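PDB 3JUR: Exo-poly-alpha-D-galacturonosidase from Thermotoga maritima, which probably hydrolyses glycosidic bonds of polygalacturonate from the chain end, as a heat-active pectin-degrading enzyme of glycoside hydrolase family 28. Local coordinates for residues D[29-34]-D[63-68]; D[229-234]-D[254-259]; D[245-250]-D[279-284]; D[368-373]-D[393-398]. All blocks are in the same frame, centred on the assembly; numbering follows the deposited sequence.

Contact 1 (D[29-34]-D[63-68]); sequences NLLDFG and IVPEGV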
# COMPACT_ATOMS: atom_id res chain seq x y z
N ASN D 29 -7.41 56.31 -28.58
CA ASN D 29 -7.15 56.39 -27.15
C ASN D 29 -8.34 57.02 -26.42
O ASN D 29 -8.88 58.04 -26.86
CB ASN D 29 -5.88 57.21 -26.90
CG ASN D 29 -5.32 57.03 -25.50
OD1 ASN D 29 -6.01 57.27 -24.50
ND2 ASN D 29 -4.05 56.64 -25.41
N LEU D 30 -8.72 56.41 -25.29
CA LEU D 30 -9.88 56.85 -24.51
C LEU D 30 -9.79 58.30 -24.01
O LEU D 30 -10.82 58.96 -23.84
CB LEU D 30 -10.13 55.90 -23.33
CG LEU D 30 -11.45 56.10 -22.58
CD1 LEU D 30 -12.63 55.65 -23.44
CD2 LEU D 30 -11.46 55.38 -21.25
N LEU D 31 -8.57 58.77 -23.78
CA LEU D 31 -8.33 60.14 -23.31
C LEU D 31 -8.63 61.20 -24.37
O LEU D 31 -8.66 62.40 -24.06
CB LEU D 31 -6.90 60.31 -22.79
CG LEU D 31 -6.49 59.54 -21.53
CD1 LEU D 31 -5.01 59.75 -21.28
CD2 LEU D 31 -7.30 59.96 -20.31
N ASP D 32 -8.87 60.76 -25.60
CA ASP D 32 -9.25 61.67 -26.68
C ASP D 32 -10.77 61.86 -26.75
O ASP D 32 -11.29 62.50 -27.67
CB ASP D 32 -8.70 61.18 -28.03
CG ASP D 32 -7.18 61.10 -28.05
OD1 ASP D 32 -6.51 62.09 -27.65
OD2 ASP D 32 -6.64 60.06 -28.47
N PHE D 33 -11.48 61.31 -25.76
CA PHE D 33 -12.94 61.38 -25.72
C PHE D 33 -13.49 61.88 -24.38
O PHE D 33 -14.59 61.52 -23.97
CB PHE D 33 -13.55 60.03 -26.10
CG PHE D 33 -13.20 59.58 -27.48
CD1 PHE D 33 -13.96 59.96 -28.58
CD2 PHE D 33 -12.09 58.76 -27.69
CE1 PHE D 33 -13.63 59.55 -29.86
CE2 PHE D 33 -11.75 58.33 -28.97
CZ PHE D 33 -12.52 58.73 -30.06
N GLY D 34 -12.71 62.72 -23.70
CA GLY D 34 -13.17 63.38 -22.48
C GLY D 34 -12.98 62.61 -21.18
O GLY D 34 -13.32 63.11 -20.11
N ILE D 63 -7.74 51.90 -26.69
CA ILE D 63 -6.71 51.88 -25.66
C ILE D 63 -7.17 52.61 -24.40
O ILE D 63 -7.50 53.80 -24.43
CB ILE D 63 -5.36 52.44 -26.19
CG1 ILE D 63 -4.78 51.52 -27.27
CG2 ILE D 63 -4.35 52.63 -25.05
CD1 ILE D 63 -3.78 52.18 -28.19
N VAL D 64 -7.22 51.86 -23.30
CA VAL D 64 -7.48 52.41 -21.97
C VAL D 64 -6.14 52.46 -21.22
O VAL D 64 -5.66 51.42 -20.76
CB VAL D 64 -8.49 51.54 -21.17
CG1 VAL D 64 -8.81 52.18 -19.82
CG2 VAL D 64 -9.77 51.31 -21.97
N PRO D 65 -5.54 53.65 -21.10
CA PRO D 65 -4.20 53.77 -20.51
C PRO D 65 -4.21 53.71 -18.98
O PRO D 65 -5.25 53.44 -18.37
CB PRO D 65 -3.74 55.16 -20.99
CG PRO D 65 -4.99 55.94 -21.18
CD PRO D 65 -6.09 54.97 -21.50
N GLU D 66 -3.04 53.94 -18.38
CA GLU D 66 -2.88 54.05 -16.92
C GLU D 66 -3.93 54.98 -16.31
O GLU D 66 -4.33 55.97 -16.92
CB GLU D 66 -1.46 54.56 -16.61
CG GLU D 66 -1.21 55.06 -15.17
CD GLU D 66 -0.14 56.16 -15.10
OE1 GLU D 66 -0.21 57.13 -15.89
OE2 GLU D 66 0.77 56.06 -14.24
N GLY D 67 -4.38 54.63 -15.10
CA GLY D 67 -5.36 55.42 -14.36
C GLY D 67 -6.53 54.57 -13.93
O GLY D 67 -6.60 53.38 -14.27
N VAL D 68 -7.45 55.17 -13.17
CA VAL D 68 -8.71 54.51 -12.82
C VAL D 68 -9.86 55.22 -13.53
O VAL D 68 -10.06 56.42 -13.36
CB VAL D 68 -8.95 54.44 -11.28
CG1 VAL D 68 -10.24 53.68 -10.97
CG2 VAL D 68 -7.77 53.79 -10.56
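N29 sits at the centre of this contact, its amide group filling the angle between the strand end at I63 and the ring of P65. Its OD1 lies 3.7 Å from P65 CG, the two side chains meeting tip to tip, while the ND2 branch rests on I63 CG2 at 4.0 Å as the two chains cross at about a right angle. L31 comes at the same proline obliquely and places its CD1 3.8 Å from P65 CG. A single backbone bond joins the segments: L30 N gives its hydrogen to I63 O over 3.0 Å, almost straight at 167° and nearly along the C=O axis. The amide of N29 is itself held in place. With CG anti to the backbone N (chi1 -164°), OD1 curls forward over its own chain and takes the hydrogen of L31 N on an in-plane lone pair at 3.1 Å, closing an Asx turn. An alanine here would lose that acceptor and the packing on P65, and would probably loosen the turn. The 3-10 turn at 30-32 follows directly, with D32 N bonded to N29 O. Farther out, F47 of helix 44-57 packs on both L30 and V64, and F69 touches L30, L31 and V64. E66, outside the contact itself, makes a salt bridge to K85 of the second subunit. N29 and I63 form a parallel bridge where strands 27-29 and 60-64 run out into loops, typical of the N-terminal coils of the right-handed parallel beta-helix.

Contact 2 (D[229-234]-D[254-259]); sequences IEISST and CRFDTG
The axes of the short strands 230-233 and 255-258 approach to 4.7 Å and diverge by 14°, running parallel and joined by four backbone bonds: R255 N to I229 O, I231 N to R255 O, D257 N to I231 O and S233 N to D257 O. On one face E230 and R255 lie alongside, pointing the same way, with their CG atoms 3.7 Å apart. Their carboxylate and guanidinium planes are nearly parallel, yet E230 OE2 stays 4.7 Å from R255 NE, so the touch is between aliphatic stems. An alanine in place of E230 would remove the stem on which R255 CG leans and would probably leave the arginine, which also packs on L289 of the second subunit, less well positioned. Farther along this face, water 1 links S232 OG to D257 OD2, to which it donates over 2.7 Å; OD1 of that aspartate is bonded to S292. T234 crosses obliquely, its CG2 lying 3.5 Å from D257 OD1. The opposite face is buried and mostly apolar: I231 CG1 meets F256 CD1 at 3.9 Å, side by side, and I231 CG2 touches T258 CG2. The hydroxyls here, S233 OG and T258 OG1, pair with N238 and S262. Like positions stacked coil upon coil, with a largely apolar inside and polar outside, are typical of the right-handed parallel beta-helix, the fold of family 28.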
# COMPACT_ATOMS: atom_id res chain seq x y z
N ILE D 229 -5.62 35.25 -18.00
CA ILE D 229 -6.35 36.18 -17.15
C ILE D 229 -6.28 35.76 -15.68
O ILE D 229 -5.96 34.61 -15.37
CB ILE D 229 -7.83 36.34 -17.57
CG1 ILE D 229 -8.62 35.05 -17.32
CG2 ILE D 229 -7.95 36.79 -19.02
CD1 ILE D 229 -10.03 35.28 -16.92
N GLU D 230 -6.56 36.70 -14.78
CA GLU D 230 -6.71 36.37 -13.38
C GLU D 230 -8.09 36.77 -12.87
O GLU D 230 -8.49 37.92 -12.99
CB GLU D 230 -5.63 37.01 -12.52
CG GLU D 230 -5.74 36.59 -11.05
CD GLU D 230 -4.74 37.24 -10.12
OE1 GLU D 230 -3.83 37.95 -10.60
OE2 GLU D 230 -4.85 37.01 -8.90
N ILE D 231 -8.80 35.79 -12.30
CA ILE D 231 -10.02 36.06 -11.55
C ILE D 231 -9.69 36.04 -10.07
O ILE D 231 -9.11 35.07 -9.56
CB ILE D 231 -11.12 34.98 -11.79
CG1 ILE D 231 -11.43 34.80 -13.29
CG2 ILE D 231 -12.38 35.30 -10.98
CD1 ILE D 231 -12.09 35.96 -13.93
N SER D 232 -10.07 37.11 -9.38
CA SER D 232 -9.92 37.21 -7.94
C SER D 232 -11.14 37.90 -7.35
O SER D 232 -11.15 39.12 -7.19
CB SER D 232 -8.63 37.95 -7.59
OG SER D 232 -8.49 38.07 -6.19
N SER D 233 -12.17 37.11 -7.05
CA SER D 233 -13.44 37.63 -6.55
C SER D 233 -14.16 36.52 -5.79
O SER D 233 -14.51 35.50 -6.36
CB SER D 233 -14.31 38.13 -7.71
OG SER D 233 -15.32 38.99 -7.25
N THR D 234 -14.36 36.73 -4.49
CA THR D 234 -14.83 35.64 -3.63
C THR D 234 -16.22 35.85 -3.01
O THR D 234 -16.56 35.25 -1.99
CB THR D 234 -13.80 35.33 -2.52
OG1 THR D 234 -13.50 36.52 -1.79
CG2 THR D 234 -12.52 34.76 -3.14
N CYS D 254 -4.81 30.43 -17.15
CA CYS D 254 -5.51 31.38 -16.26
C CYS D 254 -5.27 31.08 -14.77
O CYS D 254 -4.96 29.94 -14.39
CB CYS D 254 -7.01 31.39 -16.56
SG CYS D 254 -7.46 31.84 -18.27
N ARG D 255 -5.43 32.12 -13.95
CA ARG D 255 -5.35 32.02 -12.49
C ARG D 255 -6.71 32.36 -11.87
O ARG D 255 -7.33 33.36 -12.25
CB ARG D 255 -4.28 32.97 -11.94
CG ARG D 255 -4.37 33.22 -10.44
CD ARG D 255 -3.42 32.35 -9.63
NE ARG D 255 -2.25 33.13 -9.23
CZ ARG D 255 -1.98 33.53 -8.00
NH1 ARG D 255 -2.77 33.21 -6.98
NH2 ARG D 255 -0.88 34.25 -7.77
N PHE D 256 -7.16 31.53 -10.92
CA PHE D 256 -8.49 31.66 -10.30
C PHE D 256 -8.46 31.66 -8.78
O PHE D 256 -7.83 30.80 -8.15
CB PHE D 256 -9.41 30.50 -10.70
CG PHE D 256 -9.64 30.36 -12.17
CD1 PHE D 256 -10.73 30.96 -12.78
CD2 PHE D 256 -8.78 29.58 -12.95
CE1 PHE D 256 -10.96 30.81 -14.15
CE2 PHE D 256 -9.00 29.41 -14.31
CZ PHE D 256 -10.08 30.04 -14.91
N ASP D 257 -9.16 32.63 -8.20
CA ASP D 257 -9.60 32.60 -6.82
C ASP D 257 -11.07 33.03 -6.85
O ASP D 257 -11.38 34.21 -7.07
CB ASP D 257 -8.76 33.56 -5.97
CG ASP D 257 -9.07 33.46 -4.49
OD1 ASP D 257 -9.89 32.62 -4.07
OD2 ASP D 257 -8.46 34.24 -3.73
N THR D 258 -11.97 32.06 -6.66
CA THR D 258 -13.41 32.30 -6.91
C THR D 258 -14.29 32.04 -5.70
O THR D 258 -13.95 31.25 -4.83
CB THR D 258 -13.93 31.46 -8.11
OG1 THR D 258 -13.71 30.07 -7.87
CG2 THR D 258 -13.23 31.87 -9.39
N GLY D 259 -15.43 32.73 -5.66
CA GLY D 259 -16.39 32.60 -4.57
C GLY D 259 -17.33 31.42 -4.73
O GLY D 259 -17.97 30.99 -3.78
O HOH W 1 -6.87 36.01 -5.06
O HOH W 2 -17.95 32.80 -1.48

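Contact 3 (D[245-250]-D[279-284]); sequences SCKYML and PSEYIL
Two tyrosines, Y248 and Y282, project together from the corners of neighbouring coils, their rings close to parallel at 11°. The centroids are 5.2 Å apart and the rings barely overlap; the closest touch is Y248 CD1 on Y282 CB at 3.6 Å, with Y248 CE1 close to Y282 CD2. Both residues have positive phi, which turns the chain and brings both rings out on the same side; Y248 OH is hydrogen-bonded to E13 of helix 6-16. Beside them K247, fully extended, lies along E281, and its CE also reaches the edge of the Y282 ring. E281 has CG tucked between the backbone N and C (chi1 59°), and OE1 comes 3.8 Å from K247 NZ, a long salt bridge. Farther along the K247/E281 face L250 CD1 lies 3.7 Å from L284 CD2, side by side, with helix 6-16 against L284; on the opposite face M249 CB meets I283 CD1. S280 OG accepts from C246 N at 3.1 Å and is also bonded to K266 O. L284 N bonds to M249 O at 2.8 Å. With R310 bound to OE2 and K247 near OE1, E281 is probably ionised, its charge shared between two cations.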
# COMPACT_ATOMS: atom_id res chain seq x y z
N SER D 245 -23.90 26.93 -23.20
CA SER D 245 -24.26 26.54 -24.58
C SER D 245 -23.23 27.00 -25.62
O SER D 245 -23.59 27.42 -26.72
CB SER D 245 -25.68 26.99 -24.95
OG SER D 245 -26.66 26.25 -24.25
N CYS D 246 -21.96 26.93 -25.25
CA CYS D 246 -20.86 27.33 -26.12
C CYS D 246 -20.23 26.14 -26.82
O CYS D 246 -20.26 25.02 -26.31
CB CYS D 246 -19.80 28.10 -25.33
SG CYS D 246 -20.38 29.71 -24.81
N LYS D 247 -19.65 26.39 -27.99
CA LYS D 247 -19.02 25.36 -28.80
C LYS D 247 -17.63 25.82 -29.25
O LYS D 247 -17.48 26.94 -29.74
CB LYS D 247 -19.89 25.04 -30.03
CG LYS D 247 -19.46 23.80 -30.80
CD LYS D 247 -20.40 23.49 -31.97
CE LYS D 247 -19.90 22.29 -32.76
NZ LYS D 247 -20.85 21.85 -33.83
N TYR D 248 -16.63 24.96 -29.09
CA TYR D 248 -15.23 25.26 -29.43
C TYR D 248 -14.68 26.41 -28.61
O TYR D 248 -14.70 27.57 -29.03
CB TYR D 248 -15.03 25.54 -30.93
CG TYR D 248 -15.45 24.41 -31.84
CD1 TYR D 248 -14.86 23.15 -31.74
CD2 TYR D 248 -16.42 24.61 -32.83
CE1 TYR D 248 -15.24 22.11 -32.58
CE2 TYR D 248 -16.80 23.57 -33.68
CZ TYR D 248 -16.21 22.32 -33.54
OH TYR D 248 -16.58 21.29 -34.37
N MET D 249 -14.22 26.07 -27.41
CA MET D 249 -13.69 27.04 -26.49
C MET D 249 -12.41 26.53 -25.86
O MET D 249 -12.28 25.33 -25.56
CB MET D 249 -14.73 27.35 -25.41
CG MET D 249 -14.30 28.39 -24.38
SD MET D 249 -15.72 28.99 -23.45
CE MET D 249 -14.92 29.87 -22.14
N LEU D 250 -11.46 27.45 -25.67
CA LEU D 250 -10.21 27.17 -24.99
C LEU D 250 -10.06 28.09 -23.79
O LEU D 250 -10.25 29.30 -23.89
CB LEU D 250 -9.02 27.33 -25.94
CG LEU D 250 -7.61 27.30 -25.35
CD1 LEU D 250 -7.29 25.93 -24.72
CD2 LEU D 250 -6.59 27.67 -26.43
N PRO D 279 -26.21 22.34 -26.67
CA PRO D 279 -25.28 21.89 -25.63
C PRO D 279 -24.03 22.76 -25.57
O PRO D 279 -23.73 23.45 -26.54
CB PRO D 279 -24.91 20.47 -26.08
CG PRO D 279 -25.11 20.47 -27.56
CD PRO D 279 -26.12 21.53 -27.90
N SER D 280 -23.33 22.75 -24.44
CA SER D 280 -21.94 23.16 -24.42
C SER D 280 -21.14 21.94 -24.84
O SER D 280 -21.37 20.83 -24.33
CB SER D 280 -21.49 23.62 -23.04
OG SER D 280 -21.60 25.03 -22.88
N GLU D 281 -20.21 22.12 -25.78
CA GLU D 281 -19.45 21.01 -26.33
C GLU D 281 -18.12 21.47 -26.93
O GLU D 281 -18.01 22.60 -27.41
CB GLU D 281 -20.28 20.22 -27.35
CG GLU D 281 -20.76 21.04 -28.54
CD GLU D 281 -21.53 20.22 -29.56
OE1 GLU D 281 -22.23 20.84 -30.41
OE2 GLU D 281 -21.43 18.97 -29.52
N TYR D 282 -17.13 20.58 -26.89
CA TYR D 282 -15.80 20.86 -27.40
C TYR D 282 -15.17 22.04 -26.66
O TYR D 282 -14.86 23.08 -27.24
CB TYR D 282 -15.83 21.08 -28.92
CG TYR D 282 -16.17 19.83 -29.71
CD1 TYR D 282 -15.36 18.69 -29.62
CD2 TYR D 282 -17.28 19.79 -30.56
CE1 TYR D 282 -15.66 17.54 -30.35
CE2 TYR D 282 -17.58 18.63 -31.30
CZ TYR D 282 -16.76 17.51 -31.17
OH TYR D 282 -17.03 16.37 -31.89
N ILE D 283 -15.03 21.85 -25.35
CA ILE D 283 -14.42 22.83 -24.45
C ILE D 283 -13.12 22.24 -23.93
O ILE D 283 -13.11 21.13 -23.37
CB ILE D 283 -15.33 23.18 -23.22
CG1 ILE D 283 -16.82 23.34 -23.61
CG2 ILE D 283 -14.79 24.41 -22.47
CD1 ILE D 283 -17.14 24.51 -24.51
N LEU D 284 -12.03 22.98 -24.11
CA LEU D 284 -10.72 22.57 -23.66
C LEU D 284 -10.26 23.50 -22.53
O LEU D 284 -10.22 24.72 -22.70
CB LEU D 284 -9.71 22.59 -24.83
CG LEU D 284 -8.26 22.19 -24.56
CD1 LEU D 284 -8.16 20.74 -24.05
CD2 LEU D 284 -7.44 22.37 -25.82

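Contact 4 (D[368-373]-D[393-398]); sequences EYLPVV and EGLEND
This is a contact between loops on adjoining coils of the right-handed parallel beta-helix, made where the chain is about to enter strand 372-379 on one side and strand 400-406 on the other. It joins them through side chains, one carboxyl group and a water, with no clear direct hydrogen bond. Segment 393-398 is shaped by a type I turn from L395 to D398, closed in both directions by backbone bonds between those two residues. L370 reaches over to this turn. Its CD2 touches L395 CD1 at 3.9 Å, while its two methyl branches lie against the amide of N397, CD2 at 3.5 Å from OD1 and CD1 at 3.7 Å from ND2. The two side chains cross at about a right angle, N397 carrying CG tucked between its backbone N and C (chi1 59°). D398 instead has CG anti to the backbone N (chi1 -171°), which brings its carboxyl group beside L370 CB and against P371. There OD2 lies 3.4 Å from P371 CD and only 2.5 Å from P371 O, a spacing of two oxygens that suggests the acid probably holds a proton. Both P371 and D398 are buried, with T330 packing on P371 and L360 on D398, and G394 O is bonded to R361. The other carboxyl oxygen, D398 OD1, faces the start of the strand and probably receives a hydrogen from water 3 at 2.7 Å; the same water accepts the hydrogen of V373 N at 2.9 Å.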
# COMPACT_ATOMS: atom_id res chain seq x y z
N GLU D 368 -39.66 15.17 -13.83
CA GLU D 368 -39.95 14.11 -14.80
C GLU D 368 -38.89 13.98 -15.89
O GLU D 368 -39.12 13.30 -16.89
CB GLU D 368 -41.32 14.36 -15.45
CG GLU D 368 -42.50 13.77 -14.68
CD GLU D 368 -42.88 14.56 -13.43
OE1 GLU D 368 -42.35 15.68 -13.23
OE2 GLU D 368 -43.72 14.06 -12.65
N TYR D 369 -37.75 14.64 -15.70
CA TYR D 369 -36.71 14.68 -16.73
C TYR D 369 -35.37 14.14 -16.22
O TYR D 369 -34.50 14.90 -15.77
CB TYR D 369 -36.58 16.10 -17.29
CG TYR D 369 -37.90 16.68 -17.76
CD1 TYR D 369 -38.36 16.46 -19.05
CD2 TYR D 369 -38.69 17.44 -16.89
CE1 TYR D 369 -39.60 16.98 -19.48
CE2 TYR D 369 -39.90 17.97 -17.30
CZ TYR D 369 -40.36 17.74 -18.59
OH TYR D 369 -41.56 18.27 -18.98
N LEU D 370 -35.22 12.82 -16.29
CA LEU D 370 -34.04 12.12 -15.78
C LEU D 370 -32.81 12.44 -16.63
O LEU D 370 -32.82 12.24 -17.84
CB LEU D 370 -34.30 10.61 -15.70
CG LEU D 370 -35.39 10.09 -14.75
CD1 LEU D 370 -35.84 8.68 -15.13
CD2 LEU D 370 -34.96 10.16 -13.28
N PRO D 371 -31.74 12.95 -16.00
CA PRO D 371 -30.53 13.32 -16.74
C PRO D 371 -29.67 12.10 -17.10
O PRO D 371 -29.56 11.16 -16.31
CB PRO D 371 -29.78 14.24 -15.78
CG PRO D 371 -30.25 13.85 -14.43
CD PRO D 371 -31.64 13.30 -14.56
N VAL D 372 -29.08 12.13 -18.29
CA VAL D 372 -28.15 11.09 -18.69
C VAL D 372 -26.77 11.50 -18.20
O VAL D 372 -26.25 12.54 -18.62
CB VAL D 372 -28.15 10.88 -20.23
CG1 VAL D 372 -27.13 9.81 -20.63
CG2 VAL D 372 -29.55 10.51 -20.74
N VAL D 373 -26.19 10.72 -17.29
CA VAL D 373 -24.85 11.01 -16.76
C VAL D 373 -23.98 9.78 -16.94
O VAL D 373 -24.15 8.76 -16.24
CB VAL D 373 -24.86 11.47 -15.27
CG1 VAL D 373 -23.46 11.84 -14.79
CG2 VAL D 373 -25.82 12.66 -15.06
N GLU D 393 -23.35 9.76 -6.65
CA GLU D 393 -24.73 9.45 -6.29
C GLU D 393 -25.70 9.65 -7.45
O GLU D 393 -25.98 10.78 -7.89
CB GLU D 393 -25.14 10.25 -5.04
CG GLU D 393 -24.38 9.79 -3.80
CD GLU D 393 -24.45 10.76 -2.63
OE1 GLU D 393 -25.11 10.40 -1.62
OE2 GLU D 393 -23.86 11.86 -2.70
N GLY D 394 -26.19 8.53 -7.95
CA GLY D 394 -27.22 8.51 -9.00
C GLY D 394 -28.61 8.34 -8.41
O GLY D 394 -28.83 8.58 -7.22
N LEU D 395 -29.55 7.93 -9.24
CA LEU D 395 -30.93 7.67 -8.80
C LEU D 395 -31.29 6.21 -9.06
O LEU D 395 -30.72 5.58 -9.94
CB LEU D 395 -31.91 8.62 -9.50
CG LEU D 395 -31.55 10.11 -9.47
CD1 LEU D 395 -32.33 10.90 -10.52
CD2 LEU D 395 -31.75 10.70 -8.07
N GLU D 396 -32.23 5.68 -8.27
CA GLU D 396 -32.71 4.30 -8.41
C GLU D 396 -33.14 3.93 -9.85
O GLU D 396 -32.85 2.84 -10.33
CB GLU D 396 -33.83 4.03 -7.40
CG GLU D 396 -34.48 2.66 -7.51
CD GLU D 396 -35.06 2.13 -6.20
OE1 GLU D 396 -35.28 2.93 -5.25
OE2 GLU D 396 -35.30 0.90 -6.12
N ASN D 397 -33.81 4.86 -10.52
CA ASN D 397 -34.20 4.71 -11.92
C ASN D 397 -33.27 5.42 -12.92
O ASN D 397 -33.64 5.64 -14.08
CB ASN D 397 -35.65 5.19 -12.11
CG ASN D 397 -35.84 6.65 -11.70
OD1 ASN D 397 -34.92 7.30 -11.20
ND2 ASN D 397 -37.04 7.16 -11.92
N ASP D 398 -32.06 5.79 -12.49
CA ASP D 398 -31.12 6.53 -13.32
C ASP D 398 -29.71 6.43 -12.73
O ASP D 398 -29.23 7.35 -12.08
CB ASP D 398 -31.58 7.99 -13.47
CG ASP D 398 -30.78 8.77 -14.50
OD1 ASP D 398 -30.00 8.18 -15.29
OD2 ASP D 398 -30.93 10.01 -14.52
O HOH W 3 -27.43 8.33 -16.25

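Overall arrangement
All four contacts join coils of one parallel beta-helix, with contacts 1 and 4 about 53 Å apart between centres and on opposite sides of the chain's centre. Contact 3 is the most buried, contact 2 partly so; their segments interleave in sequence, contact 2 pairing strand 224-233 with 255-258 and contact 3 pairing 249-252 with 280-291. Contact 1 has a single bridge and one backbone bond; contact 4 has neither, relying on leucine packing, a water and a buried carboxyl group, with L370 and N397 exposed. In contact 2 the charged pair and I231/F256 take opposite faces; in contact 3 K247/E281 shares its face with two leucines. Contacts 1 and 2 each have a residue reaching the second subunit.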